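Local coordinates for A-type flavoprotein (Giardia intestinalis, PDB 2Q9U), which probably scavenges oxygen as a flavodiiron oxidoreductase, passing electrons from flavin mononucleotide to a mu-oxo-diiron centre, at residues 74-86 with 100-112. Numbering follows the deposited sequence.
Sequences PLDKIKYVVMNHA and KFTNATFVCTKKC. With FEO (mu-oxo-diiron), chain G.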
loop_
_atom_site.group_PDB
_atom_site.type_symbol
_atom_site.label_atom_id
_atom_site.label_comp_id
_atom_site.label_asym_id
_atom_site.label_seq_id
_atom_site.Cartn_x
_atom_site.Cartn_y
_atom_site.Cartn_z
ATOM N N PRO A 74 38.886 -10.864 16.582
ATOM C CA PRO A 74 38.928 -9.442 16.928
ATOM C C PRO A 74 39.140 -8.597 15.675
ATOM O O PRO A 74 39.872 -9.013 14.779
ATOM C CB PRO A 74 40.174 -9.339 17.826
ATOM C CG PRO A 74 40.244 -10.706 18.487
ATOM C CD PRO A 74 39.893 -11.641 17.327
ATOM N N LEU A 75 38.490 -7.436 15.605
ATOM C CA LEU A 75 38.555 -6.608 14.397
ATOM C C LEU A 75 39.974 -6.191 14.047
ATOM O O LEU A 75 40.298 -6.118 12.866
ATOM C CB LEU A 75 37.664 -5.375 14.496
ATOM C CG LEU A 75 36.170 -5.666 14.682
ATOM C CD1 LEU A 75 35.463 -4.350 14.788
ATOM C CD2 LEU A 75 35.566 -6.549 13.537
ATOM N N ASP A 76 40.813 -5.944 15.071
ATOM C CA ASP A 76 42.222 -5.570 14.858
ATOM C C ASP A 76 43.103 -6.699 14.323
ATOM O O ASP A 76 44.246 -6.455 13.907
ATOM C CB ASP A 76 42.858 -4.912 16.113
ATOM C CG ASP A 76 43.030 -5.880 17.293
ATOM O OD1 ASP A 76 42.903 -7.127 17.126
ATOM O OD2 ASP A 76 43.342 -5.383 18.417
ATOM N N LYS A 77 42.571 -7.920 14.298
ATOM C CA LYS A 77 43.283 -9.069 13.722
ATOM C C LYS A 77 42.868 -9.446 12.301
ATOM O O LYS A 77 43.499 -10.326 11.661
ATOM C CB LYS A 77 43.192 -10.280 14.651
ATOM C CG LYS A 77 44.174 -10.138 15.822
ATOM C CD LYS A 77 44.152 -11.355 16.753
ATOM C CE LYS A 77 45.202 -12.401 16.414
ATOM N NZ LYS A 77 45.361 -13.372 17.563
ATOM N N ILE A 78 41.839 -8.768 11.786
ATOM C CA ILE A 78 41.481 -8.930 10.376
ATOM C C ILE A 78 42.596 -8.342 9.509
ATOM O O ILE A 78 42.949 -7.153 9.659
ATOM C CB ILE A 78 40.106 -8.256 10.060
ATOM C CG1 ILE A 78 38.995 -8.841 10.966
ATOM C CG2 ILE A 78 39.775 -8.352 8.539
ATOM C CD1 ILE A 78 38.674 -10.352 10.730
ATOM N N LYS A 79 43.165 -9.172 8.638
ATOM C CA LYS A 79 44.246 -8.744 7.718
ATOM C C LYS A 79 43.733 -8.226 6.370
ATOM O O LYS A 79 44.276 -7.262 5.831
ATOM C CB LYS A 79 45.267 -9.881 7.493
ATOM C CG LYS A 79 46.331 -9.606 6.360
ATOM C CD LYS A 79 47.270 -8.427 6.733
ATOM C CE LYS A 79 48.246 -8.069 5.603
ATOM N NZ LYS A 79 49.191 -7.005 6.107
ATOM N N TYR A 80 42.704 -8.882 5.819
ATOM C CA TYR A 80 42.142 -8.497 4.516
ATOM C C TYR A 80 40.619 -8.375 4.567
ATOM O O TYR A 80 39.912 -9.213 5.176
ATOM C CB TYR A 80 42.513 -9.505 3.411
ATOM C CG TYR A 80 44.003 -9.633 3.172
ATOM C CD1 TYR A 80 44.738 -8.570 2.627
ATOM C CD2 TYR A 80 44.679 -10.808 3.493
ATOM C CE1 TYR A 80 46.124 -8.687 2.420
ATOM C CE2 TYR A 80 46.058 -10.934 3.277
ATOM C CZ TYR A 80 46.771 -9.864 2.749
ATOM O OH TYR A 80 48.139 -10.002 2.547
ATOM N N VAL A 81 40.126 -7.333 3.921
ATOM C CA VAL A 81 38.689 -7.214 3.595
ATOM C C VAL A 81 38.609 -7.125 2.080
ATOM O O VAL A 81 39.077 -6.153 1.467
ATOM C CB VAL A 81 38.032 -5.993 4.241
ATOM C CG1 VAL A 81 36.524 -5.965 3.913
ATOM C CG2 VAL A 81 38.255 -6.002 5.751
ATOM N N VAL A 82 38.042 -8.167 1.490
ATOM C CA VAL A 82 37.895 -8.272 0.061
ATOM C C VAL A 82 36.538 -7.704 -0.347
ATOM O O VAL A 82 35.493 -8.159 0.134
ATOM C CB VAL A 82 37.979 -9.738 -0.405
ATOM C CG1 VAL A 82 37.640 -9.865 -1.884
ATOM C CG2 VAL A 82 39.361 -10.377 -0.068
ATOM N N MET A 83 36.568 -6.762 -1.287
ATOM C CA MET A 83 35.364 -6.096 -1.796
ATOM C C MET A 83 35.135 -6.427 -3.264
ATOM O O MET A 83 35.961 -6.123 -4.104
ATOM C CB MET A 83 35.478 -4.564 -1.586
ATOM C CG MET A 83 35.502 -4.129 -0.105
ATOM S SD MET A 83 34.074 -4.639 0.882
ATOM C CE MET A 83 32.763 -3.649 0.161
ATOM N N ASN A 84 34.007 -7.087 -3.561
ATOM C CA ASN A 84 33.727 -7.581 -4.900
ATOM C C ASN A 84 33.001 -6.544 -5.729
ATOM O O ASN A 84 32.906 -6.693 -6.947
ATOM C CB ASN A 84 32.824 -8.826 -4.803
ATOM C CG ASN A 84 33.567 -10.048 -4.313
ATOM O OD1 ASN A 84 33.180 -10.676 -3.305
ATOM N ND2 ASN A 84 34.626 -10.397 -5.008
ATOM N N HIS A 85 32.430 -5.532 -5.064
ATOM C CA HIS A 85 31.379 -4.676 -5.681
ATOM C C HIS A 85 31.193 -3.454 -4.763
ATOM O O HIS A 85 31.253 -3.590 -3.546
ATOM C CB HIS A 85 30.115 -5.542 -5.790
ATOM C CG HIS A 85 28.926 -4.906 -6.455
ATOM N ND1 HIS A 85 29.002 -4.080 -7.554
ATOM C CD2 HIS A 85 27.605 -5.095 -6.223
ATOM C CE1 HIS A 85 27.781 -3.724 -7.925
ATOM N NE2 HIS A 85 26.912 -4.339 -7.143
ATOM N N ALA A 86 31.001 -2.265 -5.330
ATOM C CA ALA A 86 30.989 -1.053 -4.527
ATOM C C ALA A 86 29.569 -0.572 -4.189
ATOM O O ALA A 86 29.405 0.412 -3.463
ATOM C CB ALA A 86 31.761 0.064 -5.247
ATOM N N LYS A 100 37.602 0.675 11.713
ATOM C CA LYS A 100 37.535 -0.303 12.793
ATOM C C LYS A 100 38.413 -1.507 12.527
ATOM O O LYS A 100 38.811 -2.211 13.466
ATOM C CB LYS A 100 36.090 -0.702 13.111
ATOM C CG LYS A 100 35.267 0.519 13.579
ATOM C CD LYS A 100 33.894 0.147 14.036
ATOM C CE LYS A 100 33.101 1.387 14.515
ATOM N NZ LYS A 100 31.724 0.976 14.956
ATOM N N PHE A 101 38.717 -1.747 11.253
ATOM C CA PHE A 101 39.654 -2.777 10.880
ATOM C C PHE A 101 41.056 -2.164 10.893
ATOM O O PHE A 101 41.616 -1.826 9.844
ATOM C CB PHE A 101 39.286 -3.353 9.504
ATOM C CG PHE A 101 37.891 -3.916 9.446
ATOM C CD1 PHE A 101 37.627 -5.212 9.918
ATOM C CD2 PHE A 101 36.842 -3.152 8.939
ATOM C CE1 PHE A 101 36.327 -5.739 9.862
ATOM C CE2 PHE A 101 35.536 -3.663 8.878
ATOM C CZ PHE A 101 35.282 -4.965 9.335
ATOM N N THR A 102 41.607 -2.026 12.104
ATOM C CA THR A 102 42.862 -1.273 12.343
ATOM C C THR A 102 44.011 -1.739 11.482
ATOM O O THR A 102 44.832 -0.941 10.994
ATOM C CB THR A 102 43.381 -1.468 13.790
ATOM O OG1 THR A 102 42.292 -1.714 14.679
ATOM C CG2 THR A 102 44.123 -0.234 14.229
ATOM N N ASN A 103 44.097 -3.051 11.327
ATOM C CA ASN A 103 45.230 -3.646 10.651
ATOM C C ASN A 103 44.942 -4.218 9.282
ATOM O O ASN A 103 45.818 -4.856 8.688
ATOM C CB ASN A 103 45.875 -4.684 11.567
ATOM C CG ASN A 103 46.634 -4.037 12.706
ATOM O OD1 ASN A 103 47.515 -3.190 12.482
ATOM N ND2 ASN A 103 46.307 -4.419 13.919
ATOM N N ALA A 104 43.735 -3.957 8.759
ATOM C CA ALA A 104 43.311 -4.558 7.501
ATOM C C ALA A 104 43.784 -3.798 6.273
ATOM O O ALA A 104 43.962 -2.593 6.316
ATOM C CB ALA A 104 41.772 -4.686 7.478
ATOM N N THR A 105 43.955 -4.527 5.185
ATOM C CA THR A 105 44.141 -3.985 3.855
ATOM C C THR A 105 42.887 -4.335 3.046
ATOM O O THR A 105 42.421 -5.477 3.079
ATOM C CB THR A 105 45.388 -4.619 3.191
ATOM O OG1 THR A 105 46.558 -4.254 3.950
ATOM C CG2 THR A 105 45.570 -4.160 1.765
ATOM N N PHE A 106 42.360 -3.345 2.332
ATOM C CA PHE A 106 41.170 -3.515 1.500
ATOM C C PHE A 106 41.624 -3.994 0.128
ATOM O O PHE A 106 42.485 -3.362 -0.498
ATOM C CB PHE A 106 40.350 -2.210 1.457
ATOM C CG PHE A 106 39.619 -1.956 2.727
ATOM C CD1 PHE A 106 38.343 -2.498 2.931
ATOM C CD2 PHE A 106 40.230 -1.246 3.763
ATOM C CE1 PHE A 106 37.668 -2.310 4.148
ATOM C CE2 PHE A 106 39.580 -1.057 4.972
ATOM C CZ PHE A 106 38.286 -1.592 5.168
ATOM N N VAL A 107 41.076 -5.131 -0.298
ATOM C CA VAL A 107 41.539 -5.826 -1.492
ATOM C C VAL A 107 40.431 -5.779 -2.528
ATOM O O VAL A 107 39.326 -6.257 -2.281
ATOM C CB VAL A 107 41.835 -7.321 -1.194
ATOM C CG1 VAL A 107 42.287 -8.048 -2.452
ATOM C CG2 VAL A 107 42.859 -7.485 -0.068
ATOM N N CYS A 108 40.735 -5.214 -3.693
ATOM C CA CYS A 108 39.760 -5.116 -4.761
ATOM C C CYS A 108 40.452 -4.708 -6.046
ATOM O O CYS A 108 41.651 -4.414 -6.051
ATOM C CB CYS A 108 38.692 -4.066 -4.382
ATOM S SG CYS A 108 39.385 -2.408 -3.986
ATOM N N THR A 109 39.690 -4.687 -7.130
ATOM C CA THR A 109 40.188 -4.250 -8.429
ATOM C C THR A 109 40.269 -2.716 -8.446
ATOM O O THR A 109 39.717 -2.035 -7.579
ATOM C CB THR A 109 39.250 -4.697 -9.568
ATOM O OG1 THR A 109 37.959 -4.115 -9.362
ATOM C CG2 THR A 109 39.128 -6.238 -9.655
ATOM N N LYS A 110 40.940 -2.182 -9.454
ATOM C CA LYS A 110 41.109 -0.742 -9.574
ATOM C C LYS A 110 39.757 -0.029 -9.725
ATOM O O LYS A 110 39.493 0.987 -9.058
ATOM C CB LYS A 110 42.042 -0.408 -10.735
ATOM C CG LYS A 110 42.296 1.094 -10.914
ATOM C CD LYS A 110 42.763 1.777 -9.631
ATOM C CE LYS A 110 44.273 1.851 -9.521
ATOM N NZ LYS A 110 44.676 2.481 -8.224
ATOM N N LYS A 111 38.891 -0.588 -10.563
ATOM C CA LYS A 111 37.573 -0.000 -10.768
ATOM C C LYS A 111 36.774 0.019 -9.461
ATOM O O LYS A 111 36.116 1.015 -9.142
ATOM C CB LYS A 111 36.828 -0.714 -11.892
ATOM C CG LYS A 111 35.510 -0.056 -12.250
ATOM C CD LYS A 111 35.715 1.360 -12.829
ATOM C CE LYS A 111 35.997 1.300 -14.310
ATOM N NZ LYS A 111 36.026 2.664 -14.872
ATOM N N CYS A 112 36.860 -1.070 -8.700
ATOM C CA CYS A 112 36.161 -1.140 -7.417
ATOM C C CYS A 112 36.708 -0.095 -6.442
ATOM O O CYS A 112 35.940 0.630 -5.836
ATOM C CB CYS A 112 36.167 -2.554 -6.831
ATOM S SG CYS A 112 35.107 -2.716 -5.367
HETATM FE FE1 FEO G . 23.528 -6.477 -4.283
HETATM FE FE2 FEO G . 24.652 -4.767 -7.069
HETATM O O FEO G . 24.400 -5.039 -5.049
HETATM O O HOH W 1 42.165 -5.030 11.255
HETATM O O HOH W 2 47.114 -5.044 6.404
HETATM O O HOH W 3 36.865 -5.920 -6.733
#
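Val81 and Val107 sit on neighbouring parallel strands, 80-82 and 105-108, of a beta-alpha-beta unit in the metallo-beta-lactamase-like domain. The parallel assignment rests on a 30° angle between strand directions and on an alternating bond pattern. Val81 N donates to Thr105 O, and Val81 O accepts from Val107 N at 2.9 Å in a nearly straight bond. Strand 52-54 lies on the far side of 80-82, and helix 62-72 packs on Leu75, Ile78 and Phe101.

Val81 lies alongside Phe106, its CB 3.7 Å from Phe106 CE1, while its CG2, held beside the backbone N, reaches over one face of the Phe101 ring near the rim. Phe101 is also met by Leu75, in the 3-10 segment 75-77 ahead of strand 80-82: Leu75 CD2 stands 3.8 Å from Phe101 CE1. Val107 projects from the opposite face of the sheet, together with Tyr80, Val82 and Thr105; its CG2, anti to the carbonyl carbon, approaches Tyr80 CD1 at 3.5 Å, with its CB against Val82 CG2.

Beyond the strands, segment 74-86 runs on to His85, whose NE2 binds an iron at 2.3 Å and whose ND1 hydrogen-bonds Asp155. At the opposite end, Asn103 ND2 donates to Asp76 O at 2.9 Å, the carbonyl oxygen lying just 1° out of the amide plane and the donor on a lone pair.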